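Local atomic coordinates of putative molybdenum carrier protein (Syntrophus aciditrophicus SB, PDB entry 3IMK), a protein that is of unknown function but has a SLOG-type fold and may carry molybdenum. Residues A[5-10]-A[128-133]; A[78-83]-A[132-137]. All coordinates share one frame; numbering follows the deposited sequence.

Contact 1. Residues A[5-10]-A[128-133]; sequences KPAITK and HIQVLN
Gln-130, Lys-10 and Ile-8 bury the most surface where the lead-in to strand 10-12 runs beside the start of strand 131-135, two central neighbours in the parallel sheet of an alpha/beta fold of the SLOG type. The pairing of Lys-10 with Val-131 is a parallel bridge, and Leu-132 N donates to Lys-10 O over 2.9 Å in a nearly straight bond (168° at the hydrogen). Lys-10 N gives the bridge its other bond, to Gln-130 O at 3.3 Å, and Thr-9 N adds a second donor to Gln-130 O at 2.9 Å. Both donors stand off the carbonyl plane on the same face. The bond from Thr-9 is the shorter but the more bent, 136° at its hydrogen.

The side chain of Gln-130 runs extended beyond CG and lies against the backbone of Ala-7, whose O is 3.2 Å from Gln-130 CG. Its amide end reaches the methyls of Ala-7 and Thr-9, with NE2 near the first and OE1 near the second. A water links Gln-130 OE1 to Thr-9 OG1, and a second water accepts from Ala-7 N and donates to Ile-129 O. Ile-8 turns its delta methyl inward, CD1 standing 3.5 Å from Ile-129 O and 4.5 Å from Leu-132 CD2, while Ile-8 CA makes a CA-H...O contact with Gln-130 O at 3.5 Å. Asp-75 takes hydrogen bonds from the backbone N of both Gln-130 and Val-131, while Trp-123 of helix 113-126 packs on Ile-129 and Leu-132. Lys-10 CG is anti to the backbone N (chi1 -168°) and the extended chain beyond it leads away, leaving its CB to meet Val-131 CG2 at 4.2 Å.

Contact 2. Residues A[78-83]-A[132-137]; sequences LIISHG and LNIAGP
Leu-78 packs its CB against the CD1 methyl of Leu-132 at 4.0 Å, while its backbone pairs in parallel with Ile-134. Its CG is anti to the backbone N (chi1 169°), on the face shared with Ile-134 and Ile-80. Three nearly linear bonds set the register: Leu-78 N to Asn-133 O, Ala-135 N to Leu-78 O and Ile-80 N to Ala-135 O, between 2.8 and 3.0 Å. Ile-80 and Ile-134 share a similar conformation, CG1 beside the backbone N (chi1 -51° and -57°), and cross obliquely, with Ile-80 CD1 meeting Ile-134 CG2 at 3.8 Å. Helix 145-157 covers this pair through Thr-149 and Leu-153. On the other face, Ile-79 CG2, anti to its backbone N, lies 3.8 Å from Ala-135 O, and Thr-92 of helix 87-98 touches both residues.

Past the last bridge Pro-137 CD comes within 3.2 Å of Ile-80 O, a buried carbonyl with no hydrogen-bond partner in the model. Gly-136 CA makes a CA-H...O contact with Ile-80 O at 3.5 Å. Ser-81 OG donates to Gly-83 O over 2.6 Å and also bonds His-105 NE2. Parallel strands with helices on both faces are consistent with the Rossmann-like three-layer arrangement of SLOG proteins.

Strand 131-135 is common to both contacts: contact 1 joins it to the approach of strand 10-12 on one edge, and contact 2 to strand 76-81 on the other. Contact 2 is buried, its centre about 5 Å from that of the chain, whereas contact 1 lies about 12 Å out and is partly exposed. The chemistry follows this position. Contact 1 has one bridge and brings in polar side chains and two bridging waters; contact 2 has two bridges, straight backbone bonds and aliphatic packing. Leu-132 is the junction residue, serving contact 1 mainly with its backbone and contact 2 with its side chain.

Contact 1. Residues A[5-10]-A[128-133]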
ATOM      1  N   LYS A   5     -15.665  10.847   7.818  1.00 24.41           N
ATOM      2  CA  LYS A   5     -14.331  10.236   8.012  1.00 22.95           C
ATOM      3  C   LYS A   5     -14.097   9.117   6.948  1.00 19.10           C
ATOM      4  O   LYS A   5     -15.054   8.649   6.350  1.00 18.37           O
ATOM      5  CB  LYS A   5     -14.220   9.631   9.414  1.00 23.97           C
ATOM      6  CG  LYS A   5     -14.558  10.588  10.568  1.00 29.15           C
ATOM      7  N   PRO A   6     -12.829   8.711   6.696  1.00 19.55           N
ATOM      8  CA  PRO A   6     -12.571   7.593   5.789  1.00 20.23           C
ATOM      9  C   PRO A   6     -13.244   6.308   6.322  1.00 16.22           C
ATOM     10  O   PRO A   6     -13.340   6.128   7.543  1.00 21.62           O
ATOM     11  CB  PRO A   6     -11.039   7.437   5.838  1.00 20.20           C
ATOM     12  CG  PRO A   6     -10.546   8.745   6.261  1.00 22.71           C
ATOM     13  CD  PRO A   6     -11.575   9.265   7.236  1.00 22.66           C
ATOM     14  N   ALA A   7     -13.764   5.464   5.439  1.00 15.29           N
ATOM     15  CA  ALA A   7     -14.311   4.186   5.835  1.00 13.60           C
ATOM     16  C   ALA A   7     -13.440   3.064   5.292  1.00 12.59           C
ATOM     17  O   ALA A   7     -13.786   2.393   4.330  1.00 12.13           O
ATOM     18  CB  ALA A   7     -15.777   4.028   5.358  1.00 15.73           C
ATOM     19  N   ILE A   8     -12.273   2.863   5.912  1.00 13.57           N
ATOM     20  CA  ILE A   8     -11.351   1.854   5.438  1.00 11.34           C
ATOM     21  C   ILE A   8     -11.755   0.493   6.004  1.00 12.44           C
ATOM     22  O   ILE A   8     -11.546   0.212   7.200  1.00 12.80           O
ATOM     23  CB  ILE A   8      -9.886   2.201   5.782  1.00 11.76           C
ATOM     24  CG1 ILE A   8      -9.510   3.576   5.253  1.00 13.43           C
ATOM     25  CG2 ILE A   8      -8.888   1.157   5.229  1.00 13.80           C
ATOM     26  CD1 ILE A   8      -9.688   3.791   3.766  1.00 14.02           C
ATOM     27  N   THR A   9     -12.373  -0.326   5.156  1.00  9.65           N
ATOM     28  CA  THR A   9     -12.847  -1.638   5.544  1.00 10.38           C
ATOM     29  C   THR A   9     -11.822  -2.714   5.325  1.00 10.08           C
ATOM     30  O   THR A   9     -11.944  -3.815   5.848  1.00 10.37           O
ATOM     31  CB  THR A   9     -14.121  -1.992   4.769  1.00 10.85           C
ATOM     32  OG1 THR A   9     -13.767  -2.002   3.364  1.00 12.01           O
ATOM     33  CG2 THR A   9     -15.253  -0.976   5.078  1.00 11.58           C
ATOM     34  N   LYS A  10     -10.804  -2.436   4.510  1.00 10.93           N
ATOM     35  CA  LYS A  10      -9.747  -3.432   4.236  1.00 11.19           C
ATOM     36  C   LYS A  10      -8.504  -2.734   3.675  1.00 11.26           C
ATOM     37  O   LYS A  10      -8.635  -1.832   2.824  1.00 11.54           O
ATOM     38  CB  LYS A  10     -10.221  -4.494   3.241  1.00 12.57           C
ATOM     39  CG  LYS A  10      -9.313  -5.735   3.096  1.00 13.35           C
ATOM     40  CD  LYS A  10      -9.884  -6.752   2.099  1.00 15.76           C
ATOM     41  CE  LYS A  10      -9.063  -8.062   2.029  1.00 25.69           C
ATOM     42  NZ  LYS A  10      -9.661  -9.281   1.295  1.00 32.39           N
ATOM     43  N   HIS A 128     -14.455   7.700  -2.252  0.50 11.43           N
ATOM     44  CA  HIS A 128     -15.137   6.591  -1.567  0.50 12.82           C
ATOM     45  C   HIS A 128     -14.307   5.311  -1.519  0.50 14.21           C
ATOM     46  O   HIS A 128     -14.830   4.211  -1.711  0.50 14.50           O
ATOM     47  CB  HIS A 128     -16.534   6.345  -2.149  0.50 14.35           C
ATOM     48  CG  HIS A 128     -17.483   7.452  -1.860  0.50 11.52           C
ATOM     49  ND1 HIS A 128     -18.271   7.476  -0.732  0.50 17.71           N
ATOM     50  CD2 HIS A 128     -17.789   8.561  -2.565  0.50 12.37           C
ATOM     51  CE1 HIS A 128     -19.004   8.572  -0.738  0.50 11.98           C
ATOM     52  NE2 HIS A 128     -18.732   9.251  -1.839  0.50 16.74           N
ATOM     53  N   ILE A 129     -13.014   5.462  -1.229  1.00 12.23           N
ATOM     54  CA  ILE A 129     -12.098   4.340  -1.189  1.00 12.66           C
ATOM     55  C   ILE A 129     -12.281   3.630   0.139  1.00 15.69           C
ATOM     56  O   ILE A 129     -12.070   4.226   1.194  1.00 16.45           O
ATOM     57  CB  ILE A 129     -10.661   4.823  -1.350  1.00 12.23           C
ATOM     58  CG1 ILE A 129     -10.475   5.302  -2.796  1.00 15.46           C
ATOM     59  CG2 ILE A 129      -9.659   3.655  -1.015  1.00 15.53           C
ATOM     60  CD1 ILE A 129      -9.296   6.228  -2.984  1.00 19.36           C
ATOM     61  N   GLN A 130     -12.681   2.351   0.082  1.00 11.00           N
ATOM     62  CA  GLN A 130     -12.822   1.539   1.291  1.00 11.08           C
ATOM     63  C   GLN A 130     -11.831   0.385   1.384  1.00 11.12           C
ATOM     64  O   GLN A 130     -11.345   0.066   2.465  1.00 11.45           O
ATOM     65  CB  GLN A 130     -14.262   1.030   1.371  1.00 11.03           C
ATOM     66  CG  GLN A 130     -15.348   2.126   1.517  1.00 12.82           C
ATOM     67  CD  GLN A 130     -16.755   1.581   1.829  1.00 11.26           C
ATOM     68  OE1 GLN A 130     -16.989   0.385   1.868  1.00 14.70           O
ATOM     69  NE2 GLN A 130     -17.675   2.482   2.020  1.00 17.70           N
ATOM     70  N   VAL A 131     -11.555  -0.270   0.250  1.00 10.65           N
ATOM     71  CA  VAL A 131     -10.519  -1.278   0.124  1.00 10.31           C
ATOM     72  C   VAL A 131      -9.313  -0.568  -0.477  1.00 10.93           C
ATOM     73  O   VAL A 131      -9.361  -0.120  -1.662  1.00 10.87           O
ATOM     74  CB  VAL A 131     -10.950  -2.449  -0.751  1.00 12.51           C
ATOM     75  CG1 VAL A 131      -9.801  -3.463  -0.874  1.00 12.73           C
ATOM     76  CG2 VAL A 131     -12.245  -3.147  -0.182  1.00 13.22           C
ATOM     77  N   LEU A 132      -8.306  -0.357   0.369  1.00 10.29           N
ATOM     78  CA  LEU A 132      -7.150   0.431   0.027  1.00  9.48           C
ATOM     79  C   LEU A 132      -5.918  -0.407  -0.184  1.00 10.55           C
ATOM     80  O   LEU A 132      -5.474  -1.082   0.752  1.00 10.98           O
ATOM     81  CB  LEU A 132      -6.890   1.437   1.143  1.00  9.91           C
ATOM     82  CG  LEU A 132      -5.657   2.338   1.006  1.00 10.72           C
ATOM     83  CD1 LEU A 132      -5.750   3.233  -0.227  1.00 12.15           C
ATOM     84  CD2 LEU A 132      -5.503   3.216   2.281  1.00 13.38           C
ATOM     85  N   ASN A 133      -5.361  -0.390  -1.402  1.00 10.01           N
ATOM     86  CA  ASN A 133      -4.067  -1.019  -1.717  1.00 10.28           C
ATOM     87  C   ASN A 133      -2.962  -0.036  -1.375  1.00 10.41           C
ATOM     88  O   ASN A 133      -3.061   1.133  -1.722  1.00 11.17           O
ATOM     89  CB  ASN A 133      -4.030  -1.343  -3.191  1.00 11.07           C
ATOM     90  CG  ASN A 133      -2.714  -1.975  -3.660  1.00  9.85           C
ATOM     91  OD1 ASN A 133      -2.152  -2.819  -2.954  1.00 11.06           O
ATOM     92  ND2 ASN A 133      -2.275  -1.639  -4.866  1.00 11.90           N
TER
HETATM   93  O   HOH W   1     -13.337   6.069   2.692  1.00 21.99           O
HETATM   94  O   HOH W   2     -15.715  -2.154   1.515  1.00 17.67           O

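Contact 2. Residues A[78-83]-A[132-137]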
ATOM      1  N   LEU A  78      -2.617   3.730  -2.796  1.00 11.03           N
ATOM      2  CA  LEU A  78      -1.779   4.721  -2.151  1.00 10.73           C
ATOM      3  C   LEU A  78      -0.336   4.235  -2.330  1.00 10.70           C
ATOM      4  O   LEU A  78      -0.041   3.110  -1.916  1.00 11.29           O
ATOM      5  CB  LEU A  78      -2.108   4.823  -0.665  1.00 11.33           C
ATOM      6  CG  LEU A  78      -1.158   5.640   0.222  1.00 13.54           C
ATOM      7  CD1 LEU A  78      -1.108   7.122  -0.232  1.00 13.49           C
ATOM      8  CD2 LEU A  78      -1.625   5.566   1.677  1.00 12.29           C
ATOM      9  N   ILE A  79       0.551   5.051  -2.918  1.00 10.62           N
ATOM     10  CA  ILE A  79       1.964   4.692  -3.141  1.00 11.20           C
ATOM     11  C   ILE A  79       2.802   5.636  -2.259  1.00 10.87           C
ATOM     12  O   ILE A  79       2.668   6.840  -2.359  1.00 12.49           O
ATOM     13  CB  ILE A  79       2.420   4.806  -4.623  1.00 10.61           C
ATOM     14  CG1 ILE A  79       1.417   4.079  -5.545  1.00 11.33           C
ATOM     15  CG2 ILE A  79       3.823   4.208  -4.741  1.00 12.12           C
ATOM     16  CD1 ILE A  79       1.677   4.217  -7.047  1.00 11.24           C
ATOM     17  N   ILE A  80       3.633   5.081  -1.394  1.00 10.21           N
ATOM     18  CA  ILE A  80       4.451   5.853  -0.471  1.00 11.32           C
ATOM     19  C   ILE A  80       5.935   5.645  -0.825  1.00 11.20           C
ATOM     20  O   ILE A  80       6.381   4.514  -0.921  1.00 12.09           O
ATOM     21  CB  ILE A  80       4.168   5.411   0.984  1.00 11.29           C
ATOM     22  CG1 ILE A  80       2.667   5.421   1.283  1.00 14.05           C
ATOM     23  CG2 ILE A  80       4.959   6.327   1.950  1.00 14.41           C
ATOM     24  CD1 ILE A  80       2.257   4.654   2.571  1.00 15.89           C
ATOM     25  N   SER A  81       6.705   6.735  -0.938  1.00 11.71           N
ATOM     26  CA  SER A  81       8.121   6.674  -1.238  1.00 11.93           C
ATOM     27  C   SER A  81       8.859   7.838  -0.615  1.00 12.53           C
ATOM     28  O   SER A  81       8.248   8.781  -0.092  1.00 12.45           O
ATOM     29  CB  SER A  81       8.355   6.741  -2.747  1.00 13.50           C
ATOM     30  OG  SER A  81       8.112   8.027  -3.255  1.00 13.42           O
ATOM     31  N   HIS A  82      10.175   7.754  -0.726  1.00 12.60           N
ATOM     32  CA  HIS A  82      11.076   8.904  -0.612  1.00 13.22           C
ATOM     33  C   HIS A  82      11.699   9.128  -1.956  1.00 14.47           C
ATOM     34  O   HIS A  82      12.513   8.310  -2.402  1.00 17.38           O
ATOM     35  CB  HIS A  82      12.152   8.696   0.462  1.00 13.37           C
ATOM     36  CG  HIS A  82      11.611   8.543   1.851  1.00 12.47           C
ATOM     37  ND1 HIS A  82      11.605   7.328   2.505  1.00 13.83           N
ATOM     38  CD2 HIS A  82      11.066   9.441   2.711  1.00 15.03           C
ATOM     39  CE1 HIS A  82      11.098   7.494   3.716  1.00 15.43           C
ATOM     40  NE2 HIS A  82      10.741   8.763   3.862  1.00 14.33           N
ATOM     41  N   GLY A  83      11.244  10.162  -2.653  1.00 13.28           N
ATOM     42  CA  GLY A  83      11.729  10.469  -3.987  1.00 14.79           C
ATOM     43  C   GLY A  83      10.808   9.963  -5.101  1.00 14.47           C
ATOM     44  O   GLY A  83       9.774   9.315  -4.863  1.00 13.68           O
ATOM     45  N   LEU A 132      -8.306  -0.357   0.369  1.00 10.29           N
ATOM     46  CA  LEU A 132      -7.150   0.431   0.027  1.00  9.48           C
ATOM     47  C   LEU A 132      -5.918  -0.407  -0.184  1.00 10.55           C
ATOM     48  O   LEU A 132      -5.474  -1.082   0.752  1.00 10.98           O
ATOM     49  CB  LEU A 132      -6.890   1.437   1.143  1.00  9.91           C
ATOM     50  CG  LEU A 132      -5.657   2.338   1.006  1.00 10.72           C
ATOM     51  CD1 LEU A 132      -5.750   3.233  -0.227  1.00 12.15           C
ATOM     52  CD2 LEU A 132      -5.503   3.216   2.281  1.00 13.38           C
ATOM     53  N   ASN A 133      -5.361  -0.390  -1.402  1.00 10.01           N
ATOM     54  CA  ASN A 133      -4.067  -1.019  -1.717  1.00 10.28           C
ATOM     55  C   ASN A 133      -2.962  -0.036  -1.375  1.00 10.41           C
ATOM     56  O   ASN A 133      -3.061   1.133  -1.722  1.00 11.17           O
ATOM     57  CB  ASN A 133      -4.030  -1.343  -3.191  1.00 11.07           C
ATOM     58  CG  ASN A 133      -2.714  -1.975  -3.660  1.00  9.85           C
ATOM     59  OD1 ASN A 133      -2.152  -2.819  -2.954  1.00 11.06           O
ATOM     60  ND2 ASN A 133      -2.275  -1.639  -4.866  1.00 11.90           N
ATOM     61  N   ILE A 134      -1.956  -0.505  -0.637  1.00  9.64           N
ATOM     62  CA  ILE A 134      -0.836   0.339  -0.228  1.00  8.71           C
ATOM     63  C   ILE A 134       0.406  -0.313  -0.805  1.00 10.39           C
ATOM     64  O   ILE A 134       0.674  -1.508  -0.625  1.00 10.92           O
ATOM     65  CB  ILE A 134      -0.743   0.497   1.293  1.00 10.08           C
ATOM     66  CG1 ILE A 134      -2.062   1.074   1.795  1.00 11.95           C
ATOM     67  CG2 ILE A 134       0.485   1.390   1.647  1.00 11.77           C
ATOM     68  CD1 ILE A 134      -2.145   1.258   3.338  1.00 12.03           C
ATOM     69  N   ALA A 135       1.214   0.493  -1.491  1.00 10.97           N
ATOM     70  CA  ALA A 135       2.401   0.057  -2.211  1.00 11.04           C
ATOM     71  C   ALA A 135       3.559   0.991  -1.971  1.00 10.69           C
ATOM     72  O   ALA A 135       3.416   2.138  -1.582  1.00 11.40           O
ATOM     73  CB  ALA A 135       2.068   0.000  -3.737  1.00 12.50           C
ATOM     74  N   GLY A 136       4.751   0.510  -2.297  1.00 10.82           N
ATOM     75  CA  GLY A 136       5.952   1.322  -2.229  1.00 10.26           C
ATOM     76  C   GLY A 136       7.200   0.450  -2.248  1.00  9.68           C
ATOM     77  O   GLY A 136       7.123  -0.788  -2.400  1.00 11.77           O
ATOM     78  N   PRO A 137       8.368   1.094  -2.160  1.00 10.97           N
ATOM     79  CA  PRO A 137       9.625   0.322  -2.322  1.00 10.79           C
ATOM     80  C   PRO A 137       9.884  -0.755  -1.247  1.00 10.72           C
ATOM     81  O   PRO A 137       9.342  -0.692  -0.124  1.00 11.83           O
ATOM     82  CB  PRO A 137      10.732   1.372  -2.223  1.00 12.41           C
ATOM     83  CG  PRO A 137      10.044   2.665  -2.431  1.00 19.01           C
ATOM     84  CD  PRO A 137       8.590   2.546  -2.071  1.00 11.52           C
TER